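Local coordinates for putative type VI secretion protein (Escherichia coli, PDB 6SKI) that probably hydrolyses phospholipids as a toxic effector of the type VI secretion system, loaded onto the VgrG spike, at residues H374-K380 / A403-R409; Q213-A218 / Y230-G236; L243-V247 / Q281-E287. One frame throughout, in Å; residues are numbered along the deposited sequence.

Contact 1: H374-K380 / A403-R409; sequences HGKLTTK and AAVFFER
K376-K380 and A403-R409 pair as neighbouring strands of a three-stranded antiparallel sheet; A403-R409 lies in the central strand and bonds on its other edge to strand 328-341. K376, T378 and K380 form hydrogen-bonded pairs with E408, F406 and A404, two backbone bonds each, as in F406 N to T378 O at 2.8 Å. On the face carrying L377 and V405, L377 turns CG anti to its N (chi1 -169°), which carries CD1 across to V405 CG1 at 3.7 Å. The F407 ring reaches obliquely beside the backbone of G375, its CE1 3.6 Å from G375 CA.

The face of K376, K380, F406 and E408 brings two lysines to one carboxylate, with K376 NZ and K380 NZ each 4.1 Å from E408 OE1, near enough for attraction but beyond a salt bridge. K380 chi1 (-69°) keeps CG beside the backbone N and sets it 3.5 Å from F406 CB; the bend at chi2 (-104°) then turns the rest of the chain toward E408. E408 CD lies in plane at the edge of the F406 ring, which meets F331 edge-to-face. At the strand end R409 sends its guanidinium to a salt bridge with E328, while its CG and CD run past H374 O.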
# COMPACT_ATOMS: atom_id res chain seq x y z
N HIS A 374 15.19 -6.53 -23.99
CA HIS A 374 14.75 -7.83 -23.52
C HIS A 374 13.41 -8.24 -24.13
O HIS A 374 12.84 -9.25 -23.73
CB HIS A 374 14.67 -7.84 -21.99
CG HIS A 374 15.98 -7.53 -21.34
ND1 HIS A 374 17.02 -8.42 -21.31
CD2 HIS A 374 16.42 -6.41 -20.71
CE1 HIS A 374 18.05 -7.88 -20.68
NE2 HIS A 374 17.71 -6.66 -20.30
N GLY A 375 12.92 -7.47 -25.10
CA GLY A 375 11.73 -7.79 -25.85
C GLY A 375 11.89 -7.22 -27.24
O GLY A 375 12.90 -6.57 -27.55
N LYS A 376 10.90 -7.46 -28.09
CA LYS A 376 10.92 -6.96 -29.45
C LYS A 376 10.02 -5.73 -29.56
O LYS A 376 8.86 -5.76 -29.15
CB LYS A 376 10.50 -8.05 -30.44
CG LYS A 376 9.10 -8.59 -30.27
CD LYS A 376 8.73 -9.54 -31.41
CE LYS A 376 9.05 -8.93 -32.76
NZ LYS A 376 7.97 -9.18 -33.75
N LEU A 377 10.59 -4.64 -30.06
CA LEU A 377 9.87 -3.39 -30.28
C LEU A 377 9.61 -3.23 -31.78
O LEU A 377 10.56 -3.23 -32.58
CB LEU A 377 10.66 -2.20 -29.74
CG LEU A 377 9.93 -0.87 -29.66
CD1 LEU A 377 8.81 -0.95 -28.66
CD2 LEU A 377 10.89 0.24 -29.31
N THR A 378 8.35 -3.09 -32.15
CA THR A 378 7.94 -3.08 -33.54
C THR A 378 6.89 -1.99 -33.71
O THR A 378 6.35 -1.48 -32.73
CB THR A 378 7.39 -4.45 -33.95
OG1 THR A 378 8.36 -5.46 -33.63
CG2 THR A 378 7.13 -4.53 -35.45
N THR A 379 6.63 -1.59 -34.96
CA THR A 379 5.44 -0.83 -35.29
C THR A 379 4.44 -1.78 -35.92
O THR A 379 4.73 -2.42 -36.94
CB THR A 379 5.74 0.33 -36.24
OG1 THR A 379 5.71 -0.14 -37.59
CG2 THR A 379 7.09 0.93 -35.95
N LYS A 380 3.26 -1.88 -35.32
CA LYS A 380 2.22 -2.79 -35.77
C LYS A 380 1.18 -2.01 -36.55
O LYS A 380 0.75 -0.92 -36.13
CB LYS A 380 1.58 -3.51 -34.59
CG LYS A 380 2.51 -4.50 -33.93
CD LYS A 380 2.16 -5.92 -34.30
CE LYS A 380 3.16 -6.89 -33.71
NZ LYS A 380 3.58 -7.93 -34.69
N ALA A 403 -1.79 2.54 -36.96
CA ALA A 403 -0.43 2.17 -36.61
C ALA A 403 -0.19 2.45 -35.14
O ALA A 403 -0.73 3.42 -34.58
CB ALA A 403 0.59 2.91 -37.46
N ALA A 404 0.59 1.58 -34.50
CA ALA A 404 1.01 1.80 -33.13
C ALA A 404 2.39 1.20 -32.93
O ALA A 404 2.91 0.49 -33.79
CB ALA A 404 0.01 1.20 -32.13
N VAL A 405 3.00 1.51 -31.79
CA VAL A 405 4.26 0.90 -31.39
C VAL A 405 3.97 -0.20 -30.38
O VAL A 405 3.37 0.06 -29.33
CB VAL A 405 5.24 1.94 -30.82
CG1 VAL A 405 6.58 1.29 -30.54
CG2 VAL A 405 5.39 3.07 -31.79
N PHE A 406 4.39 -1.42 -30.68
CA PHE A 406 4.14 -2.58 -29.85
C PHE A 406 5.44 -3.10 -29.25
O PHE A 406 6.46 -3.19 -29.94
CB PHE A 406 3.47 -3.69 -30.66
CG PHE A 406 2.52 -4.53 -29.87
CD1 PHE A 406 1.37 -3.98 -29.33
CD2 PHE A 406 2.77 -5.87 -29.67
CE1 PHE A 406 0.50 -4.76 -28.61
CE2 PHE A 406 1.91 -6.65 -28.94
CZ PHE A 406 0.76 -6.09 -28.41
N PHE A 407 5.38 -3.44 -27.97
CA PHE A 407 6.47 -4.10 -27.27
C PHE A 407 6.00 -5.48 -26.85
O PHE A 407 4.96 -5.61 -26.21
CB PHE A 407 6.90 -3.28 -26.05
CG PHE A 407 8.09 -3.85 -25.34
CD1 PHE A 407 9.30 -3.99 -25.99
CD2 PHE A 407 7.99 -4.25 -24.02
CE1 PHE A 407 10.39 -4.51 -25.33
CE2 PHE A 407 9.08 -4.77 -23.36
CZ PHE A 407 10.28 -4.90 -24.02
N GLU A 408 6.77 -6.50 -27.22
CA GLU A 408 6.46 -7.88 -26.87
C GLU A 408 7.60 -8.45 -26.05
O GLU A 408 8.73 -8.56 -26.55
CB GLU A 408 6.22 -8.74 -28.11
CG GLU A 408 4.97 -8.39 -28.89
CD GLU A 408 5.21 -8.37 -30.39
OE1 GLU A 408 4.92 -9.38 -31.05
OE2 GLU A 408 5.68 -7.33 -30.90
N ARG A 409 7.31 -8.81 -24.81
CA ARG A 409 8.26 -9.50 -23.95
C ARG A 409 7.52 -10.61 -23.23
O ARG A 409 6.38 -10.42 -22.82
CB ARG A 409 8.91 -8.54 -22.94
CG ARG A 409 10.03 -9.17 -22.15
CD ARG A 409 10.85 -8.13 -21.42
NE ARG A 409 10.01 -7.14 -20.77
CZ ARG A 409 10.38 -6.43 -19.72
NH1 ARG A 409 11.58 -6.60 -19.19
NH2 ARG A 409 9.55 -5.54 -19.19

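Contact 2: Q213-A218 / Y230-G236; sequences QDPAIA and YDGKPSG
A218 and S235 bring the two backbones together, their CA atoms 4.3 Å apart. The 213-218 segment is a sharp joint between helices: Q213, at positive phi (52°), closes the helix before it in a Schellman motif, and D214 is the N-cap of helix 215-225. Its OD1 accepts from A216 N at 3.0 Å, meeting the donor on the anti side of the carboxylate. The 230-236 segment has no regular structure until K233-G236 folds into a type I beta turn, closed by G236 N to K233 O at 2.9 Å.

S235 is the residue of this turn that reaches into the helix start. Its OG donates to D214 O, the N-cap carbonyl right before the helix; the modelled length is too short to be trusted. Helix 215-225 belongs to the beta-alpha-beta crossover from strand 184-195 to its parallel neighbour 237-243, and the turn is the last bend before the second strand. I217 sets CB 3.8 Å from S235 OG, and also packs on F191 and V210.

A218 points its CB at the turn, 4.1 Å from P234 CB. P234 O has two partners: a CA-H...O contact from A218 CA, and Y230 OH, which donates at 2.8 Å in the carbonyl plane, on a lone pair. Y230 chi1 of 57° places CG between N and the carbonyl carbon, swinging the ring edge up to P234. The Q213 side chain, bent at chi2, crosses that of K233 at about a right angle, with Q213 CD 3.8 Å from K233 CB.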
# COMPACT_ATOMS: atom_id res chain seq x y z
N GLN A 213 -0.43 12.77 17.94
CA GLN A 213 -1.01 12.10 19.10
C GLN A 213 -2.54 12.07 18.99
O GLN A 213 -3.27 12.60 19.83
CB GLN A 213 -0.55 12.75 20.40
CG GLN A 213 0.94 12.59 20.63
CD GLN A 213 1.31 11.19 21.08
OE1 GLN A 213 2.24 10.58 20.57
NE2 GLN A 213 0.56 10.68 22.04
N ASP A 214 -3.00 11.44 17.92
CA ASP A 214 -4.42 11.33 17.66
C ASP A 214 -5.11 10.60 18.81
O ASP A 214 -4.63 9.54 19.23
CB ASP A 214 -4.66 10.60 16.34
CG ASP A 214 -6.01 10.89 15.74
OD1 ASP A 214 -7.01 10.29 16.19
OD2 ASP A 214 -6.09 11.73 14.82
N PRO A 215 -6.21 11.13 19.34
CA PRO A 215 -6.89 10.44 20.44
C PRO A 215 -7.48 9.10 20.04
O PRO A 215 -7.70 8.25 20.91
CB PRO A 215 -7.97 11.44 20.85
CG PRO A 215 -7.35 12.76 20.50
CD PRO A 215 -6.78 12.47 19.14
N ALA A 216 -7.76 8.89 18.75
CA ALA A 216 -8.28 7.60 18.32
C ALA A 216 -7.24 6.50 18.50
O ALA A 216 -7.60 5.36 18.79
CB ALA A 216 -8.73 7.67 16.86
N ILE A 217 -5.96 6.83 18.36
CA ILE A 217 -4.92 5.84 18.58
C ILE A 217 -4.87 5.43 20.04
O ILE A 217 -4.77 4.24 20.37
CB ILE A 217 -3.55 6.37 18.10
CG1 ILE A 217 -3.68 6.97 16.71
CG2 ILE A 217 -2.53 5.25 18.09
CD1 ILE A 217 -2.42 7.59 16.21
N ALA A 218 -4.91 6.41 20.95
CA ALA A 218 -4.93 6.09 22.37
C ALA A 218 -6.18 5.31 22.74
O ALA A 218 -6.13 4.40 23.57
CB ALA A 218 -4.83 7.38 23.19
N TYR A 230 -0.52 1.63 30.34
CA TYR A 230 0.67 1.60 29.51
C TYR A 230 1.36 2.95 29.61
O TYR A 230 0.71 3.99 29.53
CB TYR A 230 0.36 1.26 28.04
CG TYR A 230 -0.62 2.18 27.35
CD1 TYR A 230 -1.98 1.94 27.40
CD2 TYR A 230 -0.17 3.26 26.61
CE1 TYR A 230 -2.87 2.76 26.76
CE2 TYR A 230 -1.06 4.09 25.96
CZ TYR A 230 -2.40 3.83 26.04
OH TYR A 230 -3.29 4.66 25.39
N ASP A 231 2.68 2.92 29.80
CA ASP A 231 3.45 4.14 29.94
C ASP A 231 3.77 4.71 28.57
O ASP A 231 3.42 4.15 27.53
CB ASP A 231 4.71 3.87 30.75
CG ASP A 231 5.17 5.08 31.53
OD1 ASP A 231 4.33 5.95 31.83
OD2 ASP A 231 6.38 5.16 31.85
N GLY A 232 4.44 5.86 28.55
CA GLY A 232 4.81 6.48 27.30
C GLY A 232 3.71 7.37 26.76
O GLY A 232 2.68 7.62 27.40
N LYS A 233 3.95 7.87 25.56
CA LYS A 233 2.95 8.68 24.88
C LYS A 233 1.67 7.88 24.71
O LYS A 233 1.71 6.74 24.23
CB LYS A 233 3.47 9.14 23.52
CG LYS A 233 4.66 10.09 23.61
CD LYS A 233 5.35 10.22 22.27
CE LYS A 233 6.61 11.06 22.39
NZ LYS A 233 7.59 10.47 23.33
N PRO A 234 0.51 8.43 25.08
CA PRO A 234 -0.73 7.63 25.05
C PRO A 234 -1.11 7.14 23.68
O PRO A 234 -1.81 6.12 23.57
CB PRO A 234 -1.77 8.61 25.62
CG PRO A 234 -1.21 9.95 25.26
CD PRO A 234 0.25 9.80 25.56
N SER A 235 -0.69 7.82 22.61
CA SER A 235 -0.95 7.38 21.25
C SER A 235 0.23 6.66 20.63
O SER A 235 0.15 6.24 19.47
CB SER A 235 -1.35 8.57 20.38
OG SER A 235 -2.67 9.00 20.67
N GLY A 236 1.33 6.51 21.36
CA GLY A 236 2.45 5.73 20.89
C GLY A 236 3.51 6.58 20.22
O GLY A 236 3.46 7.81 20.19

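Contact 3: L243-V247 / Q281-E287; sequences LFDTV and QITAMNE
L243 and Q281 form a single parallel bridge, and L243 O does its backbone work twice: it accepts I282 N at 3.1 Å (N-H...O 158°) and takes a CA-H...O contact from Q281 CA at 3.2 Å. Beyond it the 243-247 chain leaves the strand pairing, and D245 substitutes a side chain: its OD1 receives a weak bond from A284 N, long at 3.5 Å though fairly straight. D245 CG lies anti to the backbone N (chi1 -152°), which sends the carboxylate along strand 281-284. Methyl CB of A284 closes on the acid from the strand side, 3.6 Å from D245 OD2.

These bonds sit at the C-terminal ends of parallel strands 237-243 and 278-284, where an alpha/beta-hydrolase fold carries its active site. D245 OD2 is hydrogen-bonded to H310 ND1, and S197 lies nearby, an arrangement consistent with a Ser-His-Asp catalytic triad. The same OD2 also forms a salt bridge with R534. E287 approaches from the far end of its segment, its OE1 held by S489 and its OE2 by R289.

The apolar contacts lie on both faces. F244 and I282 lie side by side and point the same way, with F244 CE1 3.8 Å from I282 CD1, and both rest on M424 of helix 416-431. On the other side of the strands L243 CB meets Q281 CG at 3.6 Å, next to helix 198-211.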
# COMPACT_ATOMS: atom_id res chain seq x y z
N LEU A 243 8.55 2.78 3.50
CA LEU A 243 7.69 3.11 2.38
C LEU A 243 8.28 2.53 1.11
O LEU A 243 9.50 2.57 0.91
CB LEU A 243 7.53 4.62 2.24
CG LEU A 243 7.25 5.38 3.53
CD1 LEU A 243 7.51 6.85 3.34
CD2 LEU A 243 5.84 5.13 4.02
N PHE A 244 7.43 1.97 0.25
CA PHE A 244 7.93 1.30 -0.94
C PHE A 244 7.76 2.11 -2.22
O PHE A 244 8.68 2.11 -3.05
CB PHE A 244 7.27 -0.07 -1.11
CG PHE A 244 8.02 -1.17 -0.42
CD1 PHE A 244 9.24 -1.59 -0.92
CD2 PHE A 244 7.51 -1.79 0.70
CE1 PHE A 244 9.93 -2.61 -0.30
CE2 PHE A 244 8.20 -2.80 1.32
CZ PHE A 244 9.42 -3.21 0.81
N ASP A 245 6.61 2.73 -2.46
CA ASP A 245 6.54 3.74 -3.52
C ASP A 245 5.33 4.63 -3.31
O ASP A 245 4.26 4.32 -3.83
CB ASP A 245 6.47 3.07 -4.89
CG ASP A 245 7.05 3.92 -6.00
OD1 ASP A 245 7.90 4.78 -5.71
OD2 ASP A 245 6.64 3.73 -7.16
N THR A 246 5.48 5.77 -2.65
CA THR A 246 4.31 6.52 -2.21
C THR A 246 3.58 7.12 -3.41
O THR A 246 4.11 7.99 -4.10
CB THR A 246 4.70 7.61 -1.22
OG1 THR A 246 5.55 7.05 -0.22
CG2 THR A 246 3.46 8.18 -0.56
N VAL A 247 2.37 6.63 -3.66
CA VAL A 247 1.47 7.19 -4.66
C VAL A 247 0.18 7.50 -3.91
O VAL A 247 -0.60 6.60 -3.61
CB VAL A 247 1.22 6.24 -5.83
CG1 VAL A 247 0.19 6.82 -6.78
CG2 VAL A 247 2.52 5.94 -6.56
N GLN A 281 12.56 5.11 2.38
CA GLN A 281 11.74 4.86 1.21
C GLN A 281 12.59 4.30 0.08
O GLN A 281 13.71 4.77 -0.16
CB GLN A 281 11.04 6.12 0.71
CG GLN A 281 9.91 5.79 -0.25
CD GLN A 281 9.12 7.00 -0.66
OE1 GLN A 281 9.65 8.09 -0.82
NE2 GLN A 281 7.82 6.81 -0.86
N ILE A 282 12.06 3.30 -0.60
CA ILE A 282 12.57 2.86 -1.89
C ILE A 282 11.70 3.49 -2.96
O ILE A 282 10.52 3.77 -2.72
CB ILE A 282 12.60 1.33 -2.01
CG1 ILE A 282 13.16 0.72 -0.73
CG2 ILE A 282 13.47 0.91 -3.17
CD1 ILE A 282 13.19 -0.78 -0.72
N THR A 283 12.29 3.81 -4.11
CA THR A 283 11.59 4.50 -5.17
C THR A 283 11.82 3.76 -6.48
O THR A 283 12.92 3.26 -6.73
CB THR A 283 12.07 5.96 -5.26
OG1 THR A 283 11.39 6.75 -4.27
CG2 THR A 283 11.82 6.56 -6.64
N ALA A 284 10.78 3.68 -7.30
CA ALA A 284 10.88 3.02 -8.60
C ALA A 284 11.51 3.97 -9.61
O ALA A 284 10.94 5.03 -9.91
CB ALA A 284 9.50 2.57 -9.07
N MET A 285 12.66 3.59 -10.15
CA MET A 285 13.34 4.42 -11.13
C MET A 285 12.75 4.29 -12.52
O MET A 285 12.98 5.17 -13.36
CB MET A 285 14.83 4.07 -11.18
CG MET A 285 15.68 4.81 -10.18
SD MET A 285 17.45 4.56 -10.37
CE MET A 285 17.49 3.32 -11.66
N ASN A 286 11.99 3.23 -12.78
CA ASN A 286 11.41 2.98 -14.09
C ASN A 286 9.90 2.86 -14.00
O ASN A 286 9.28 2.04 -14.66
CB ASN A 286 12.02 1.73 -14.72
CG ASN A 286 13.52 1.77 -14.75
OD1 ASN A 286 14.12 2.68 -15.30
ND2 ASN A 286 14.15 0.76 -14.15
N GLU A 287 9.30 3.70 -13.16
CA GLU A 287 7.85 3.85 -13.12
C GLU A 287 7.52 5.18 -13.78
O GLU A 287 8.04 6.23 -13.38
CB GLU A 287 7.33 3.82 -11.68
CG GLU A 287 5.86 4.14 -11.55
CD GLU A 287 4.97 3.16 -12.28
OE1 GLU A 287 5.38 2.00 -12.46
OE2 GLU A 287 3.86 3.55 -12.68

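How the contacts relate
Along the chain the order is contact 2, contact 3, contact 1, each closed before the next begins. Strand 237-243 of the mixed sheet runs between contacts 2 and 3: 230-236 leads into its start and 243-247 takes in its last residue and the loop after it. Their centres are 30 Å apart. Contact 1 belongs to a separate antiparallel sheet, formed by strands 328-341, 398-409 and 376-386; its centre is 26 Å from that of contact 3, nearest atoms about 9 Å. Contacts 1 and 2, 55 Å apart between centres, lie on opposite sides of the chain's centre. Contact 3, with the probable catalytic centre, lies about 9 Å from that centre, contacts 1 and 2 about 27 and 28 Å.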